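PDB 1XAU: B- and T-lymphocyte attenuator from Mus musculus, which acts as an inhibitory receptor on lymphocytes, binding TNFRSF14/HVEM through its extracellular immunoglobulin domain and damping antigen receptor signalling through SHP-1 and SHP-2. Local coordinates for residues Val14-Arg20 with Ile105-Val110; Ile34-Tyr40 with Arg74-Phe79; His43-Val47 with Ser69-Asn73; Asn46-Cys50 with Val78-His82. One frame throughout, in Å; residues are numbered along the deposited sequence.

Interaction 1 of 4, residues Val14-Arg20 with Ile105-Val110; sequences VQLNIKR and INSHSV. With CD (cadmium ion), chain B.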
# COMPACT_ATOMS: atom_id res chain seq x y z
N VAL A 14 15.98 3.99 -4.66
CA VAL A 14 14.71 3.95 -3.88
C VAL A 14 13.81 2.93 -4.55
O VAL A 14 13.63 2.98 -5.77
CB VAL A 14 13.99 5.33 -3.87
CG1 VAL A 14 12.57 5.21 -3.32
CG2 VAL A 14 14.82 6.36 -2.98
N GLN A 15 13.28 1.98 -3.78
CA GLN A 15 12.44 0.98 -4.40
C GLN A 15 11.21 0.73 -3.53
O GLN A 15 11.31 0.80 -2.32
CB GLN A 15 13.15 -0.36 -4.44
CG GLN A 15 14.46 -0.37 -5.06
CD GLN A 15 14.96 -1.80 -5.26
OE1 GLN A 15 15.24 -2.54 -4.28
NE2 GLN A 15 15.03 -2.20 -6.54
N LEU A 16 10.10 0.35 -4.17
CA LEU A 16 8.86 -0.02 -3.43
C LEU A 16 8.76 -1.53 -3.74
O LEU A 16 8.68 -1.95 -4.91
CB LEU A 16 7.68 0.77 -4.02
CG LEU A 16 7.84 2.26 -3.92
CD1 LEU A 16 6.55 2.94 -4.46
CD2 LEU A 16 8.07 2.71 -2.47
N ASN A 17 8.83 -2.32 -2.67
CA ASN A 17 8.98 -3.74 -2.79
C ASN A 17 7.85 -4.71 -2.43
O ASN A 17 8.07 -5.72 -1.78
CB ASN A 17 10.28 -4.13 -2.07
CG ASN A 17 11.55 -3.62 -2.82
OD1 ASN A 17 11.51 -3.39 -4.02
ND2 ASN A 17 12.68 -3.49 -2.11
N ILE A 18 6.63 -4.39 -2.84
CA ILE A 18 5.54 -5.35 -2.65
C ILE A 18 5.95 -6.49 -3.62
O ILE A 18 6.41 -6.19 -4.72
CB ILE A 18 4.25 -4.70 -3.14
CG1 ILE A 18 3.81 -3.65 -2.11
CG2 ILE A 18 3.12 -5.76 -3.42
CD1 ILE A 18 2.54 -2.88 -2.54
N LYS A 19 5.79 -7.75 -3.22
CA LYS A 19 6.13 -8.86 -4.13
C LYS A 19 5.17 -8.95 -5.29
O LYS A 19 3.98 -8.71 -5.12
CB LYS A 19 6.09 -10.19 -3.39
CG LYS A 19 7.43 -10.51 -2.72
CD LYS A 19 7.38 -11.90 -2.04
CE LYS A 19 8.15 -12.94 -2.86
NZ LYS A 19 9.61 -12.50 -3.13
N ARG A 20 5.69 -9.35 -6.45
CA ARG A 20 4.86 -9.49 -7.65
C ARG A 20 3.76 -10.52 -7.41
O ARG A 20 3.97 -11.46 -6.70
CB ARG A 20 5.71 -9.96 -8.83
CG ARG A 20 5.09 -9.68 -10.19
CD ARG A 20 5.87 -10.47 -11.27
NE ARG A 20 6.59 -9.61 -12.21
CZ ARG A 20 6.01 -8.68 -12.98
NH1 ARG A 20 4.69 -8.49 -12.91
NH2 ARG A 20 6.76 -7.91 -13.80
N ILE A 105 8.02 6.49 -8.87
CA ILE A 105 8.43 5.15 -8.62
C ILE A 105 7.14 4.41 -8.27
O ILE A 105 6.34 4.93 -7.51
CB ILE A 105 9.42 5.11 -7.45
CG1 ILE A 105 10.67 5.93 -7.84
CG2 ILE A 105 9.73 3.66 -7.12
CD1 ILE A 105 11.62 6.15 -6.68
N ASN A 106 6.95 3.21 -8.81
CA ASN A 106 5.72 2.45 -8.55
C ASN A 106 6.03 1.08 -7.98
O ASN A 106 7.20 0.66 -7.93
CB ASN A 106 4.92 2.30 -9.84
CG ASN A 106 4.27 3.62 -10.30
OD1 ASN A 106 4.62 4.12 -11.34
ND2 ASN A 106 3.35 4.17 -9.52
N SER A 107 5.00 0.36 -7.56
CA SER A 107 5.24 -0.95 -7.00
C SER A 107 4.36 -1.91 -7.73
O SER A 107 3.51 -1.51 -8.49
CB SER A 107 4.78 -1.07 -5.52
OG SER A 107 3.35 -0.89 -5.40
N HIS A 108 4.55 -3.18 -7.41
CA HIS A 108 3.70 -4.19 -7.94
C HIS A 108 2.37 -4.07 -7.10
O HIS A 108 2.35 -3.43 -6.03
CB HIS A 108 4.34 -5.56 -7.69
CG HIS A 108 5.49 -5.83 -8.62
ND1 HIS A 108 5.33 -5.73 -9.99
CD2 HIS A 108 6.80 -6.10 -8.41
CE1 HIS A 108 6.50 -5.92 -10.58
NE2 HIS A 108 7.40 -6.14 -9.65
N SER A 109 1.30 -4.72 -7.56
CA SER A 109 0.03 -4.61 -6.87
C SER A 109 -0.19 -5.78 -5.90
O SER A 109 0.43 -6.86 -6.03
CB SER A 109 -1.12 -4.61 -7.91
OG SER A 109 -1.06 -5.83 -8.63
N VAL A 110 -1.04 -5.54 -4.91
CA VAL A 110 -1.50 -6.58 -3.99
C VAL A 110 -3.00 -6.62 -4.19
O VAL A 110 -3.67 -5.58 -4.17
CB VAL A 110 -1.08 -6.33 -2.48
CG1 VAL A 110 -1.29 -4.92 -2.08
CG2 VAL A 110 -1.83 -7.29 -1.55
CD CD B . 9.66 -6.52 -9.70
O HOH W 1 6.78 -3.66 -5.78
O HOH W 2 9.99 0.38 -6.98
O HOH W 3 9.59 -5.31 -12.06
O HOH W 4 9.42 -8.39 -10.81
O HOH W 5 11.75 -7.68 -10.16
O HOH W 6 9.77 -7.54 -8.23
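Val14, Leu16 and Ile18 turn their side chains toward Ile105-Val110 along one margin of the immunoglobulin beta sandwich. The two segments run in roughly the same direction, their end-to-end lines 30° apart. No direct hydrogen bond links them; two waters do so instead. Water 1 donates to Leu16 O and Ile18 O and accepts from His108 N. Water 2 accepts from Leu16 N and donates to Asn106 O. Apolar side chains pack alongside these bridges. Ile105 CD1 lies 3.6 Å from Val14 CG1, and the two side chains cross at about a right angle. Ile105 CG2 meets Leu16 CG at 4.0 Å. Leu16 CB rests against Ser107 CB. Ile18 sends CG1 away from its carbonyl carbon, and the extended chain brings CD1 to 3.5 Å from His108 O. The same carbonyl takes a 2.8 Å hydrogen bond from Ser107 OG, which also bonds to Cys96 N on strand 92-100. The hydroxyl is thus held between its own segment and the neighbouring strand. Arg20 covers a face of the His108 imidazole. Its CG sits 4.0 Å from the ring centroid, almost on the ring normal, in a CH-pi contact. The chain then bends at chi3 (-115°), which turns a face of the guanidinium toward His108 CE1, the two planes 44° apart. Ile18 O lies at the edge of the imidazole, in its plane. A cadmium ion, also coordinated by waters, is bound by His108 NE2 at 2.3 Å.

Interaction 2 of 4, residues Ile34-Tyr40 with Arg74-Phe79; sequences IECPVKY and RSVPVF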
# COMPACT_ATOMS: atom_id res chain seq x y z
N ILE A 34 -2.29 -3.85 4.69
CA ILE A 34 -1.39 -4.28 3.63
C ILE A 34 -0.14 -3.44 3.75
O ILE A 34 -0.13 -2.34 4.32
CB ILE A 34 -1.99 -4.20 2.25
CG1 ILE A 34 -2.45 -2.82 1.97
CG2 ILE A 34 -3.13 -5.26 2.15
CD1 ILE A 34 -3.15 -2.73 0.54
N GLU A 35 0.95 -3.99 3.25
CA GLU A 35 2.24 -3.37 3.49
C GLU A 35 3.00 -3.10 2.23
O GLU A 35 3.01 -3.93 1.33
CB GLU A 35 3.07 -4.37 4.29
CG GLU A 35 2.47 -4.70 5.66
CD GLU A 35 3.37 -5.58 6.48
OE1 GLU A 35 4.39 -6.17 5.98
OE2 GLU A 35 3.06 -5.69 7.67
N CYS A 36 3.78 -2.03 2.28
CA CYS A 36 4.64 -1.66 1.13
C CYS A 36 6.06 -1.48 1.65
O CYS A 36 6.36 -0.43 2.21
CB CYS A 36 4.06 -0.38 0.55
SG CYS A 36 5.05 0.61 -0.62
N PRO A 37 6.91 -2.50 1.57
CA PRO A 37 8.31 -2.36 2.06
C PRO A 37 8.99 -1.25 1.20
O PRO A 37 8.79 -1.19 -0.02
CB PRO A 37 8.91 -3.72 1.77
CG PRO A 37 7.81 -4.64 1.85
CD PRO A 37 6.69 -3.89 1.10
N VAL A 38 9.77 -0.38 1.81
CA VAL A 38 10.41 0.72 1.07
C VAL A 38 11.90 0.75 1.33
O VAL A 38 12.33 0.89 2.52
CB VAL A 38 9.84 2.11 1.49
CG1 VAL A 38 10.40 3.24 0.63
CG2 VAL A 38 8.25 2.08 1.37
N LYS A 39 12.68 0.60 0.26
CA LYS A 39 14.14 0.70 0.39
C LYS A 39 14.53 2.15 -0.02
O LYS A 39 14.15 2.63 -1.06
CB LYS A 39 14.85 -0.27 -0.57
CG LYS A 39 16.40 -0.19 -0.47
CD LYS A 39 17.05 -1.09 -1.56
CE LYS A 39 18.56 -1.25 -1.37
NZ LYS A 39 19.30 0.07 -1.26
N TYR A 40 15.23 2.89 0.82
CA TYR A 40 15.60 4.24 0.40
C TYR A 40 17.01 4.47 0.92
O TYR A 40 17.49 3.65 1.72
CB TYR A 40 14.60 5.29 0.88
CG TYR A 40 14.43 5.40 2.35
CD1 TYR A 40 15.22 6.28 3.11
CD2 TYR A 40 13.45 4.67 2.99
CE1 TYR A 40 15.01 6.41 4.52
CE2 TYR A 40 13.22 4.80 4.34
CZ TYR A 40 14.00 5.67 5.10
OH TYR A 40 13.68 5.77 6.43
N ARG A 74 11.20 -3.49 11.68
CA ARG A 74 11.65 -4.49 10.70
C ARG A 74 13.02 -4.19 10.09
O ARG A 74 13.65 -3.19 10.40
CB ARG A 74 10.65 -4.62 9.56
CG ARG A 74 9.24 -4.75 10.00
CD ARG A 74 8.36 -5.10 8.84
NE ARG A 74 7.04 -5.46 9.33
CZ ARG A 74 5.90 -5.26 8.67
NH1 ARG A 74 5.91 -4.70 7.46
NH2 ARG A 74 4.75 -5.61 9.21
N SER A 75 13.46 -5.09 9.23
CA SER A 75 14.75 -4.96 8.55
C SER A 75 14.67 -3.78 7.56
O SER A 75 15.57 -2.92 7.48
CB SER A 75 15.06 -6.27 7.82
OG SER A 75 13.85 -6.77 7.26
N VAL A 76 13.56 -3.76 6.82
CA VAL A 76 13.28 -2.71 5.86
C VAL A 76 12.06 -1.89 6.36
O VAL A 76 11.11 -2.46 6.87
CB VAL A 76 12.95 -3.34 4.48
CG1 VAL A 76 12.46 -2.25 3.50
CG2 VAL A 76 14.20 -4.05 3.93
N PRO A 77 12.10 -0.56 6.25
CA PRO A 77 10.93 0.20 6.73
C PRO A 77 9.74 -0.26 5.88
O PRO A 77 9.92 -0.68 4.74
CB PRO A 77 11.30 1.66 6.44
CG PRO A 77 12.82 1.65 6.36
CD PRO A 77 13.10 0.35 5.65
N VAL A 78 8.54 -0.20 6.46
CA VAL A 78 7.36 -0.62 5.77
C VAL A 78 6.29 0.46 5.88
O VAL A 78 6.05 1.00 6.97
CB VAL A 78 6.81 -1.92 6.39
CG1 VAL A 78 5.60 -2.32 5.64
CG2 VAL A 78 7.86 -3.10 6.25
N PHE A 79 5.73 0.85 4.75
CA PHE A 79 4.62 1.81 4.74
C PHE A 79 3.36 0.96 4.74
O PHE A 79 3.23 0.06 3.94
CB PHE A 79 4.69 2.69 3.47
CG PHE A 79 3.69 3.72 3.43
CD1 PHE A 79 3.52 4.58 4.50
CD2 PHE A 79 2.90 3.87 2.26
CE1 PHE A 79 2.55 5.63 4.43
CE2 PHE A 79 1.93 4.91 2.16
CZ PHE A 79 1.75 5.78 3.26
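Cys36 and Phe79 exchange two backbone hydrogen bonds. Cys36 N donates to Phe79 O at 2.7 Å, and Phe79 N returns a bond of 2.9 Å to Cys36 O. They form an antiparallel hydrogen-bonded pair. The next pair, Pro37 with Val78, is non-hydrogen-bonded, with the CA atoms 4.2 Å apart. The ladder resumes where Val38 N donates to Pro77 O in a nearly straight bond (171° at the hydrogen). Strands 32-39 and 78-83 are thereby neighbours in one sheet of the immunoglobulin sandwich. At one end Glu35 and Arg74 form a salt bridge. The modelled atoms are too close together there, so its detailed geometry is doubtful. Glu71 is probably a second acidic partner of Arg74. Around the ladder the side chains separate by face. Toward the interior, Val38 and Phe79 lie side by side, with CG2 of the valine 4.2 Å from CB of the phenylalanine. Cys36 is on this side too, its SG anti to the backbone N (chi1 165°) and bonded to Cys96 of the other sheet. On the other face Val78 CG1 touches Glu35 CB at 3.5 Å, and Val76 CG1 packs on Pro37 CB. Near the end of the pairing the Tyr40 ring brings CE2 to 3.8 Å from Pro77 CG. Pro77 has no amide hydrogen, so Val38 O gets no return bond from it and meets its ring CD instead, at 3.3 Å. The disulfide ties this ladder covalently to the opposite sheet.

Interaction 3 of 4, residues His43-Val47 with Ser69-Asn73; sequences HRPNV and SWEEN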
# COMPACT_ATOMS: atom_id res chain seq x y z
N HIS A 43 16.83 10.08 2.73
CA HIS A 43 15.57 10.47 3.31
C HIS A 43 14.40 9.63 2.85
O HIS A 43 14.40 9.16 1.73
CB HIS A 43 15.32 11.92 2.97
CG HIS A 43 16.33 12.82 3.60
ND1 HIS A 43 17.11 13.71 2.86
CD2 HIS A 43 16.73 12.93 4.89
CE1 HIS A 43 17.92 14.34 3.70
NE2 HIS A 43 17.71 13.89 4.92
N ARG A 44 13.44 9.45 3.74
CA ARG A 44 12.26 8.62 3.48
C ARG A 44 11.37 9.31 2.49
O ARG A 44 11.00 10.52 2.61
CB ARG A 44 11.56 8.32 4.82
CG ARG A 44 10.52 7.25 4.76
CD ARG A 44 10.23 6.86 6.23
NE ARG A 44 9.24 7.81 6.70
CZ ARG A 44 8.74 7.81 7.94
NH1 ARG A 44 9.14 6.88 8.81
NH2 ARG A 44 7.88 8.78 8.29
N PRO A 45 10.99 8.61 1.45
CA PRO A 45 10.11 9.25 0.45
C PRO A 45 8.65 9.43 0.96
O PRO A 45 8.31 8.79 1.91
CB PRO A 45 10.14 8.26 -0.74
CG PRO A 45 10.52 6.99 -0.13
CD PRO A 45 11.53 7.33 0.96
N ASN A 46 7.85 10.31 0.36
CA ASN A 46 6.44 10.50 0.77
C ASN A 46 5.79 9.46 -0.16
O ASN A 46 5.75 9.62 -1.37
CB ASN A 46 5.91 11.88 0.37
CG ASN A 46 4.43 12.10 0.78
OD1 ASN A 46 3.77 11.23 1.39
ND2 ASN A 46 3.92 13.30 0.48
N VAL A 47 5.27 8.41 0.43
CA VAL A 47 4.67 7.36 -0.38
C VAL A 47 3.16 7.43 -0.27
O VAL A 47 2.68 7.75 0.81
CB VAL A 47 5.10 6.03 0.18
CG1 VAL A 47 4.46 4.86 -0.67
CG2 VAL A 47 6.66 5.93 0.12
N SER A 69 0.54 4.27 8.17
CA SER A 69 1.59 4.42 9.21
C SER A 69 2.89 3.87 8.62
O SER A 69 2.92 3.16 7.57
CB SER A 69 1.27 3.62 10.49
OG SER A 69 1.49 2.23 10.37
N TRP A 70 3.97 4.16 9.33
CA TRP A 70 5.26 3.62 8.94
C TRP A 70 5.70 2.67 10.06
O TRP A 70 5.52 2.96 11.24
CB TRP A 70 6.31 4.73 8.73
CG TRP A 70 6.21 5.37 7.45
CD1 TRP A 70 5.51 6.48 7.15
CD2 TRP A 70 6.93 5.00 6.26
NE1 TRP A 70 5.76 6.86 5.85
CE2 TRP A 70 6.63 5.96 5.28
CE3 TRP A 70 7.80 3.95 5.95
CZ2 TRP A 70 7.18 5.92 3.99
CZ3 TRP A 70 8.35 3.90 4.64
CH2 TRP A 70 8.04 4.87 3.69
N GLU A 71 6.22 1.50 9.71
CA GLU A 71 6.71 0.58 10.72
C GLU A 71 8.22 0.44 10.50
O GLU A 71 8.68 0.26 9.36
CB GLU A 71 6.07 -0.80 10.59
CG GLU A 71 4.58 -0.81 10.71
CD GLU A 71 4.01 -2.25 10.72
OE1 GLU A 71 4.83 -3.22 10.71
OE2 GLU A 71 2.75 -2.41 10.74
N GLU A 72 8.96 0.56 11.61
CA GLU A 72 10.43 0.44 11.64
C GLU A 72 10.82 -0.80 12.45
O GLU A 72 11.99 -1.13 12.58
CB GLU A 72 11.07 1.71 12.26
CG GLU A 72 10.90 2.96 11.34
CD GLU A 72 9.70 3.86 11.71
OE1 GLU A 72 8.77 3.38 12.42
OE2 GLU A 72 9.68 5.04 11.27
N ASN A 73 9.81 -1.51 12.96
CA ASN A 73 10.03 -2.76 13.72
C ASN A 73 10.49 -3.86 12.75
O ASN A 73 10.18 -5.04 12.96
CB ASN A 73 8.71 -3.24 14.35
CG ASN A 73 7.67 -3.60 13.30
OD1 ASN A 73 7.95 -3.52 12.09
ND2 ASN A 73 6.48 -4.01 13.74
O HOH W 7 4.66 8.69 3.35
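The guanidinium of Arg44 lies flat on the indole of Trp70, with the two planes only 2° apart. CZ sits 3.5 Å from the centroid of the five-membered ring and close to its normal, giving a cation-pi stack. Further back along the arginine, CD stands over the six-membered ring at 3.6 Å from its centroid, a CH-pi contact. The two side chains slide past each other in opposite directions. A bend at chi3 (85°) lets the arginine follow the indole over both rings. Its NH1 forms a salt bridge with Glu72 OE2 at 3.1 Å. This carboxylate oxygen lies at the guanidinium edge, near its plane, so the cation is held by a face and an edge at once. Segment 43-47 is the connection from strand 32-39 to strand 47-52, and so leads from one sheet of the immunoglobulin sandwich to the other. Trp70 belongs to strand 66-71, an outermost strand of one sheet, and its ring also meets Phe79. Val47 crosses the indole at about a right angle, with CG2 3.9 Å from CZ2. In the plane of the indole, water 7 accepts from Trp70 NE1 at 3.3 Å and from Val47 N at 3.0 Å.

Interaction 4 of 4, residues Asn46-Cys50 with Val78-His82; sequences NVTWC and VFVLH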
# COMPACT_ATOMS: atom_id res chain seq x y z
N ASN A 46 7.85 10.31 0.36
CA ASN A 46 6.44 10.50 0.77
C ASN A 46 5.79 9.46 -0.16
O ASN A 46 5.75 9.62 -1.37
CB ASN A 46 5.91 11.88 0.37
CG ASN A 46 4.43 12.10 0.78
OD1 ASN A 46 3.77 11.23 1.39
ND2 ASN A 46 3.92 13.30 0.48
N VAL A 47 5.27 8.41 0.43
CA VAL A 47 4.67 7.36 -0.38
C VAL A 47 3.16 7.43 -0.27
O VAL A 47 2.68 7.75 0.81
CB VAL A 47 5.10 6.03 0.18
CG1 VAL A 47 4.46 4.86 -0.67
CG2 VAL A 47 6.66 5.93 0.12
N THR A 48 2.46 7.11 -1.35
CA THR A 48 1.00 7.14 -1.27
C THR A 48 0.39 5.84 -1.78
O THR A 48 1.03 5.13 -2.50
CB THR A 48 0.42 8.34 -2.04
OG1 THR A 48 0.73 8.24 -3.40
CG2 THR A 48 1.12 9.65 -1.61
N TRP A 49 -0.84 5.54 -1.39
CA TRP A 49 -1.44 4.29 -1.85
C TRP A 49 -2.37 4.64 -3.00
O TRP A 49 -2.98 5.73 -3.01
CB TRP A 49 -2.28 3.67 -0.73
CG TRP A 49 -1.40 2.98 0.29
CD1 TRP A 49 -0.89 3.50 1.49
CD2 TRP A 49 -0.88 1.68 0.17
NE1 TRP A 49 -0.10 2.55 2.12
CE2 TRP A 49 -0.07 1.42 1.33
CE3 TRP A 49 -1.00 0.68 -0.81
CZ2 TRP A 49 0.57 0.20 1.53
CZ3 TRP A 49 -0.37 -0.53 -0.62
CH2 TRP A 49 0.42 -0.78 0.57
N CYS A 50 -2.52 3.68 -3.89
CA CYS A 50 -3.40 3.82 -5.04
C CYS A 50 -4.28 2.57 -5.10
O CYS A 50 -3.88 1.51 -4.63
CB CYS A 50 -2.64 3.83 -6.37
SG CYS A 50 -1.38 5.12 -6.51
N VAL A 78 8.54 -0.20 6.46
CA VAL A 78 7.36 -0.62 5.77
C VAL A 78 6.29 0.46 5.88
O VAL A 78 6.05 1.00 6.97
CB VAL A 78 6.81 -1.92 6.39
CG1 VAL A 78 5.60 -2.32 5.64
CG2 VAL A 78 7.86 -3.10 6.25
N PHE A 79 5.73 0.85 4.75
CA PHE A 79 4.62 1.81 4.74
C PHE A 79 3.36 0.96 4.74
O PHE A 79 3.23 0.06 3.94
CB PHE A 79 4.69 2.69 3.47
CG PHE A 79 3.69 3.72 3.43
CD1 PHE A 79 3.52 4.58 4.50
CD2 PHE A 79 2.90 3.87 2.26
CE1 PHE A 79 2.55 5.63 4.43
CE2 PHE A 79 1.93 4.91 2.16
CZ PHE A 79 1.75 5.78 3.26
N VAL A 80 2.44 1.23 5.64
CA VAL A 80 1.29 0.38 5.83
C VAL A 80 -0.04 1.08 5.63
O VAL A 80 -0.16 2.24 6.02
CB VAL A 80 1.39 -0.07 7.29
CG1 VAL A 80 0.37 -1.12 7.60
CG2 VAL A 80 2.83 -0.59 7.52
N LEU A 81 -1.00 0.37 5.07
CA LEU A 81 -2.37 0.85 4.89
C LEU A 81 -3.20 0.01 5.86
O LEU A 81 -3.26 -1.23 5.75
CB LEU A 81 -2.81 0.67 3.43
CG LEU A 81 -4.28 1.07 3.21
CD1 LEU A 81 -4.39 2.63 3.38
CD2 LEU A 81 -4.73 0.62 1.81
N HIS A 82 -3.92 0.68 6.77
CA HIS A 82 -4.72 -0.03 7.80
C HIS A 82 -6.21 0.16 7.56
O HIS A 82 -6.67 1.31 7.47
CB HIS A 82 -4.46 0.58 9.15
CG HIS A 82 -3.03 0.54 9.57
ND1 HIS A 82 -2.52 -0.46 10.35
CD2 HIS A 82 -2.02 1.43 9.38
CE1 HIS A 82 -1.24 -0.19 10.63
NE2 HIS A 82 -0.92 0.95 10.06
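Strands 47-50 and 78-82 pass at 8.5 Å between axes, with their directions 40° apart, and Val47 and Trp49 turn their side chains toward Phe79 and Leu81. The strands belong to opposite sheets of the immunoglobulin beta sandwich, so this contact is part of its hydrophobic core. No hydrogen bond crosses it. Val47 CG1 meets Phe79 CD2 at 3.5 Å. The valine CB lies off-centre over the phenylalanine ring. With CG anti to the backbone N (chi1 -176°), the Phe79 ring reaches across to strand 47-50. Beside it, the five-membered ring of Trp49 runs near parallel, with planes at 17° and centroids 4.7 Å apart. The rings are slid apart and barely overlap; their nearest approach is at Phe79 CE2, beside Trp49 CD1 and NE1. Thr68 touches both aromatic side chains. Leu81 approaches Trp49 differently. Its CB stands over one indole face, 3.6 Å from the centroid of the five-membered ring, while the two side chains cross at a slant. Ile34 and Cys36 on strand 32-39 also pack on this tryptophan, placing it next to the disulfide between Cys36 and Cys96. A tryptophan packed on the intersheet disulfide is a hallmark of immunoglobulin domains. On the benzene side of the indole, Trp49 CZ2 lies 3.6 Å from the backbone oxygen Phe79 O.

Overall arrangement
All four contacts belong to one immunoglobulin domain, the extracellular part of the receptor. Interaction 4 is nearest the middle, its centre about 4 Å from that of the chain, and packs the two sheets together. Interaction 2 lies within one sheet, pairing strands 32-39 and 78-83, and shares Val78 and Phe79 with interaction 4. Interaction 3 shares Val47 with interaction 4; its centre is about 7 Å from that of interaction 2. Interaction 1 joins the first strand to the last, and the other three are nested inside the chain loop it closes. Probable backbone hydrogen bonds from Asn17 N to Pro37 O and from Gln15 N to Lys39 O link interactions 1 and 2. The contacts thus run continuously from the domain's margin through its core.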